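Local atomic coordinates of isomaltose glucohydrolase (Kribbella flavida, PDB entry 5Z3E), a protein that hydrolyses the alpha-1,6-glucosidic linkage of isomaltose from its non-reducing end, releasing beta-D-glucose and D-glucose inside the cell. Residues G312-G324 and W342-A355. The protein carries 1 engineered substitution. Sequence-based numbering, arbitrary orientation.
Engineered in segment 342-355: A355 (natural residue Glu).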
loop_
_atom_site.group_PDB
_atom_site.type_symbol
_atom_site.label_atom_id
_atom_site.label_comp_id
_atom_site.label_asym_id
_atom_site.label_seq_id
_atom_site.Cartn_x
_atom_site.Cartn_y
_atom_site.Cartn_z
ATOM N N GLY A 312 8.496 18.202 -6.942
ATOM C CA GLY A 312 8.788 19.156 -5.871
ATOM C C GLY A 312 8.517 18.702 -4.470
ATOM O O GLY A 312 8.702 19.462 -3.516
ATOM N N GLY A 313 8.078 17.435 -4.301
ATOM C CA GLY A 313 7.793 16.954 -2.975
ATOM C C GLY A 313 6.507 17.518 -2.402
ATOM O O GLY A 313 6.518 18.248 -1.387
ATOM N N GLY A 314 5.388 17.167 -3.020
ATOM C CA GLY A 314 4.102 17.661 -2.593
ATOM C C GLY A 314 3.423 16.800 -1.551
ATOM O O GLY A 314 4.044 15.937 -0.937
ATOM N N GLN A 315 2.151 17.078 -1.331
ATOM C CA GLN A 315 1.347 16.482 -0.271
ATOM C C GLN A 315 0.482 15.384 -0.863
ATOM O O GLN A 315 -0.280 15.638 -1.797
ATOM C CB GLN A 315 0.462 17.564 0.357
ATOM C CG GLN A 315 1.256 18.667 1.022
ATOM C CD GLN A 315 0.415 19.922 1.200
ATOM O OE1 GLN A 315 0.013 20.516 0.199
ATOM N NE2 GLN A 315 0.163 20.336 2.431
ATOM N N TRP A 316 0.612 14.169 -0.323
ATOM C CA TRP A 316 0.006 12.989 -0.934
ATOM C C TRP A 316 -1.296 12.612 -0.259
ATOM O O TRP A 316 -1.359 12.332 0.950
ATOM C CB TRP A 316 0.995 11.824 -0.874
ATOM C CG TRP A 316 2.065 11.955 -1.929
ATOM C CD1 TRP A 316 3.034 12.913 -2.057
ATOM C CD2 TRP A 316 2.222 11.084 -3.053
ATOM N NE1 TRP A 316 3.768 12.688 -3.197
ATOM C CE2 TRP A 316 3.290 11.572 -3.817
ATOM C CE3 TRP A 316 1.566 9.921 -3.462
ATOM C CZ2 TRP A 316 3.724 10.931 -4.962
ATOM C CZ3 TRP A 316 1.986 9.297 -4.602
ATOM C CH2 TRP A 316 3.068 9.794 -5.341
ATOM N N ILE A 317 -2.361 12.520 -1.062
ATOM C CA ILE A 317 -3.678 12.161 -0.579
ATOM C C ILE A 317 -3.631 10.826 0.170
ATOM O O ILE A 317 -4.209 10.681 1.252
ATOM C CB ILE A 317 -4.714 12.141 -1.715
ATOM C CG1 ILE A 317 -5.177 13.566 -2.097
ATOM C CG2 ILE A 317 -5.922 11.310 -1.344
ATOM C CD1 ILE A 317 -4.125 14.488 -2.626
ATOM N N LEU A 318 -2.953 9.824 -0.413
ATOM C CA LEU A 318 -2.972 8.492 0.179
ATOM C C LEU A 318 -2.294 8.487 1.541
ATOM O O LEU A 318 -2.647 7.683 2.396
ATOM C CB LEU A 318 -2.375 7.469 -0.805
ATOM C CG LEU A 318 -0.884 7.542 -1.073
ATOM C CD1 LEU A 318 -0.110 6.699 -0.069
ATOM C CD2 LEU A 318 -0.559 7.100 -2.476
ATOM N N LEU A 319 -1.299 9.355 1.737
ATOM C CA LEU A 319 -0.589 9.425 2.998
ATOM C C LEU A 319 -1.398 10.187 4.052
ATOM O O LEU A 319 -1.368 9.807 5.225
ATOM C CB LEU A 319 0.796 10.010 2.842
ATOM C CG LEU A 319 1.780 9.166 2.029
ATOM C CD1 LEU A 319 3.109 9.868 1.940
ATOM C CD2 LEU A 319 1.938 7.763 2.637
ATOM N N SER A 320 -2.114 11.236 3.650
ATOM C CA SER A 320 -3.060 11.862 4.575
ATOM C C SER A 320 -4.148 10.886 4.996
ATOM O O SER A 320 -4.548 10.857 6.153
ATOM C CB SER A 320 -3.646 13.104 3.931
ATOM O OG SER A 320 -2.655 14.085 3.776
ATOM N N ALA A 321 -4.601 10.055 4.061
ATOM C CA ALA A 321 -5.613 9.068 4.383
ATOM C C ALA A 321 -5.054 8.021 5.331
ATOM O O ALA A 321 -5.726 7.596 6.267
ATOM C CB ALA A 321 -6.115 8.398 3.119
ATOM N N LEU A 322 -3.832 7.559 5.071
ATOM C CA LEU A 322 -3.187 6.577 5.930
ATOM C C LEU A 322 -3.018 7.097 7.356
ATOM O O LEU A 322 -3.271 6.383 8.334
ATOM C CB LEU A 322 -1.832 6.218 5.313
ATOM C CG LEU A 322 -1.003 5.221 6.072
ATOM C CD1 LEU A 322 -1.685 3.872 6.182
ATOM C CD2 LEU A 322 0.350 5.100 5.385
ATOM N N LEU A 323 -2.559 8.345 7.486
ATOM C CA LEU A 323 -2.419 8.930 8.811
ATOM C C LEU A 323 -3.792 9.061 9.467
ATOM O O LEU A 323 -3.953 8.725 10.645
ATOM C CB LEU A 323 -1.667 10.261 8.759
ATOM C CG LEU A 323 -1.405 10.899 10.119
ATOM C CD1 LEU A 323 -0.643 9.990 11.077
ATOM C CD2 LEU A 323 -0.649 12.211 9.936
ATOM N N GLY A 324 -4.788 9.535 8.716
ATOM C CA GLY A 324 -6.118 9.640 9.272
ATOM C C GLY A 324 -6.672 8.309 9.772
ATOM O O GLY A 324 -7.308 8.245 10.826
ATOM N N TRP A 342 -9.239 17.419 4.617
ATOM C CA TRP A 342 -8.161 17.883 3.733
ATOM C C TRP A 342 -8.177 17.135 2.406
ATOM O O TRP A 342 -8.080 17.735 1.334
ATOM C CB TRP A 342 -6.780 17.749 4.402
ATOM C CG TRP A 342 -5.674 18.279 3.531
ATOM C CD1 TRP A 342 -5.247 19.576 3.468
ATOM C CD2 TRP A 342 -4.910 17.566 2.557
ATOM N NE1 TRP A 342 -4.265 19.710 2.544
ATOM C CE2 TRP A 342 -4.033 18.490 1.955
ATOM C CE3 TRP A 342 -4.871 16.229 2.138
ATOM C CZ2 TRP A 342 -3.145 18.130 0.941
ATOM C CZ3 TRP A 342 -3.979 15.878 1.160
ATOM C CH2 TRP A 342 -3.126 16.822 0.556
ATOM N N ILE A 343 -8.332 15.814 2.462
ATOM C CA ILE A 343 -8.389 15.030 1.240
ATOM C C ILE A 343 -9.551 15.493 0.358
ATOM O O ILE A 343 -9.401 15.681 -0.845
ATOM C CB ILE A 343 -8.555 13.540 1.544
ATOM C CG1 ILE A 343 -7.292 13.019 2.244
ATOM C CG2 ILE A 343 -8.878 12.781 0.265
ATOM C CD1 ILE A 343 -7.545 11.715 2.955
ATOM N N ALA A 344 -10.739 15.668 0.942
ATOM C CA ALA A 344 -11.908 16.046 0.164
ATOM C C ALA A 344 -11.669 17.379 -0.540
ATOM O O ALA A 344 -12.169 17.589 -1.649
ATOM C CB ALA A 344 -13.139 16.091 1.036
ATOM N N ASP A 345 -10.933 18.282 0.100
ATOM C CA ASP A 345 -10.635 19.581 -0.484
ATOM C C ASP A 345 -9.683 19.481 -1.676
ATOM O O ASP A 345 -9.494 20.499 -2.371
ATOM C CB ASP A 345 -10.048 20.498 0.583
ATOM C CG ASP A 345 -11.069 20.947 1.610
ATOM O OD1 ASP A 345 -12.297 20.838 1.366
ATOM O OD2 ASP A 345 -10.637 21.472 2.675
ATOM N N GLN A 346 -9.106 18.305 -1.936
ATOM C CA GLN A 346 -8.212 18.145 -3.085
ATOM C C GLN A 346 -8.916 17.561 -4.295
ATOM O O GLN A 346 -8.322 17.416 -5.351
ATOM C CB GLN A 346 -6.996 17.284 -2.730
ATOM C CG GLN A 346 -6.343 17.696 -1.410
ATOM C CD GLN A 346 -6.153 19.174 -1.273
ATOM O OE1 GLN A 346 -5.787 19.855 -2.217
ATOM N NE2 GLN A 346 -6.422 19.694 -0.079
ATOM N N ALA A 347 -10.193 17.186 -4.148
ATOM C CA ALA A 347 -10.918 16.634 -5.299
ATOM C C ALA A 347 -11.139 17.731 -6.335
ATOM O O ALA A 347 -11.435 18.885 -5.974
ATOM C CB ALA A 347 -12.244 16.066 -4.846
ATOM N N ASP A 348 -10.976 17.402 -7.604
ATOM C CA ASP A 348 -11.202 18.349 -8.683
ATOM C C ASP A 348 -12.687 18.475 -8.987
ATOM O O ASP A 348 -13.542 17.932 -8.286
ATOM C CB ASP A 348 -10.323 18.027 -9.893
ATOM C CG ASP A 348 -10.766 16.835 -10.689
ATOM O OD1 ASP A 348 -11.874 16.292 -10.489
ATOM O OD2 ASP A 348 -9.973 16.436 -11.587
ATOM N N ALA A 349 -13.020 19.248 -10.024
ATOM C CA ALA A 349 -14.410 19.536 -10.331
ATOM C C ALA A 349 -15.203 18.282 -10.647
ATOM O O ALA A 349 -16.437 18.265 -10.533
ATOM C CB ALA A 349 -14.504 20.538 -11.480
ATOM N N ASP A 350 -14.534 17.230 -11.103
ATOM C CA ASP A 350 -15.210 15.941 -11.424
ATOM C C ASP A 350 -15.240 15.002 -10.214
ATOM O O ASP A 350 -15.834 13.915 -10.299
ATOM C CB ASP A 350 -14.487 15.231 -12.584
ATOM C CG ASP A 350 -14.634 15.944 -13.904
ATOM O OD1 ASP A 350 -15.646 16.642 -14.114
ATOM O OD2 ASP A 350 -13.688 15.897 -14.727
ATOM N N GLY A 351 -14.615 15.381 -9.108
ATOM C CA GLY A 351 -14.484 14.515 -7.914
ATOM C C GLY A 351 -13.237 13.700 -7.905
ATOM O O GLY A 351 -13.016 12.926 -6.973
ATOM N N ASP A 352 -12.394 13.849 -8.935
ATOM C CA ASP A 352 -11.194 13.005 -9.000
ATOM C C ASP A 352 -10.130 13.498 -8.038
ATOM O O ASP A 352 -9.920 14.714 -7.853
ATOM C CB ASP A 352 -10.624 13.013 -10.424
ATOM C CG ASP A 352 -11.472 12.290 -11.429
ATOM O OD1 ASP A 352 -12.357 11.507 -11.037
ATOM O OD2 ASP A 352 -11.199 12.472 -12.621
ATOM N N LEU A 353 -9.412 12.537 -7.444
ATOM C CA LEU A 353 -8.367 12.827 -6.487
ATOM C C LEU A 353 -7.012 12.601 -7.117
ATOM O O LEU A 353 -6.752 11.511 -7.672
ATOM C CB LEU A 353 -8.491 11.939 -5.239
ATOM C CG LEU A 353 -9.673 12.252 -4.333
ATOM C CD1 LEU A 353 -9.879 11.123 -3.351
ATOM C CD2 LEU A 353 -9.474 13.563 -3.602
ATOM N N PRO A 354 -6.131 13.581 -7.053
ATOM C CA PRO A 354 -4.782 13.430 -7.588
ATOM C C PRO A 354 -3.927 12.551 -6.679
ATOM O O PRO A 354 -4.276 12.298 -5.514
ATOM C CB PRO A 354 -4.229 14.844 -7.590
ATOM C CG PRO A 354 -4.933 15.459 -6.494
ATOM C CD PRO A 354 -6.327 14.897 -6.432
ATOM N N ALA A 355 -2.765 12.155 -7.196
ATOM C CA ALA A 355 -1.774 11.516 -6.335
ATOM C C ALA A 355 -1.311 12.466 -5.222
ATOM O O ALA A 355 -1.164 12.091 -4.067
ATOM C CB ALA A 355 -0.589 11.054 -7.143
HETATM O O HOH W 1 -2.290 9.836 -3.103
#
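The backbone N-H of I317 donates to A355 O, with I317 N 3.3 Å from that oxygen and 147° at the hydrogen. The same carbonyl lies over one face of the W316 ring, offset toward its rim, and a water that donates to A355 O at 2.7 Å accepts from L318 N. On that face A355 CB also touches W316 CZ3 at 4.0 Å. I317 CG2 meets I343 CG2 at 3.7 Å, while CD1 packs against W342, Q346 and P354. Helix 317-329, probably part of the (alpha/alpha)6 barrel seen in family 15 relatives, begins after its N-cap W316, beside a position inferred to carry a proton acceptor, where the natural glutamate is replaced by the engineered A355. With W342 CG anti to the backbone N (chi1 -177°), Q315 CB (3.7 Å from CH2) and S320 OG (3.4 Å from CZ3) approach its six-membered ring obliquely from one side, I317 CD1 from the other. An alanine here is likely to open a gap between Q315, I317 and S320. Further out, Q346 bends back so that NE2 lies over one face of the W342 ring while bonding W342 O at 2.9 Å; its OE1 is held by H359. S320 OG is satisfied by G300 and V302, and Q315 OE1 by H360 N.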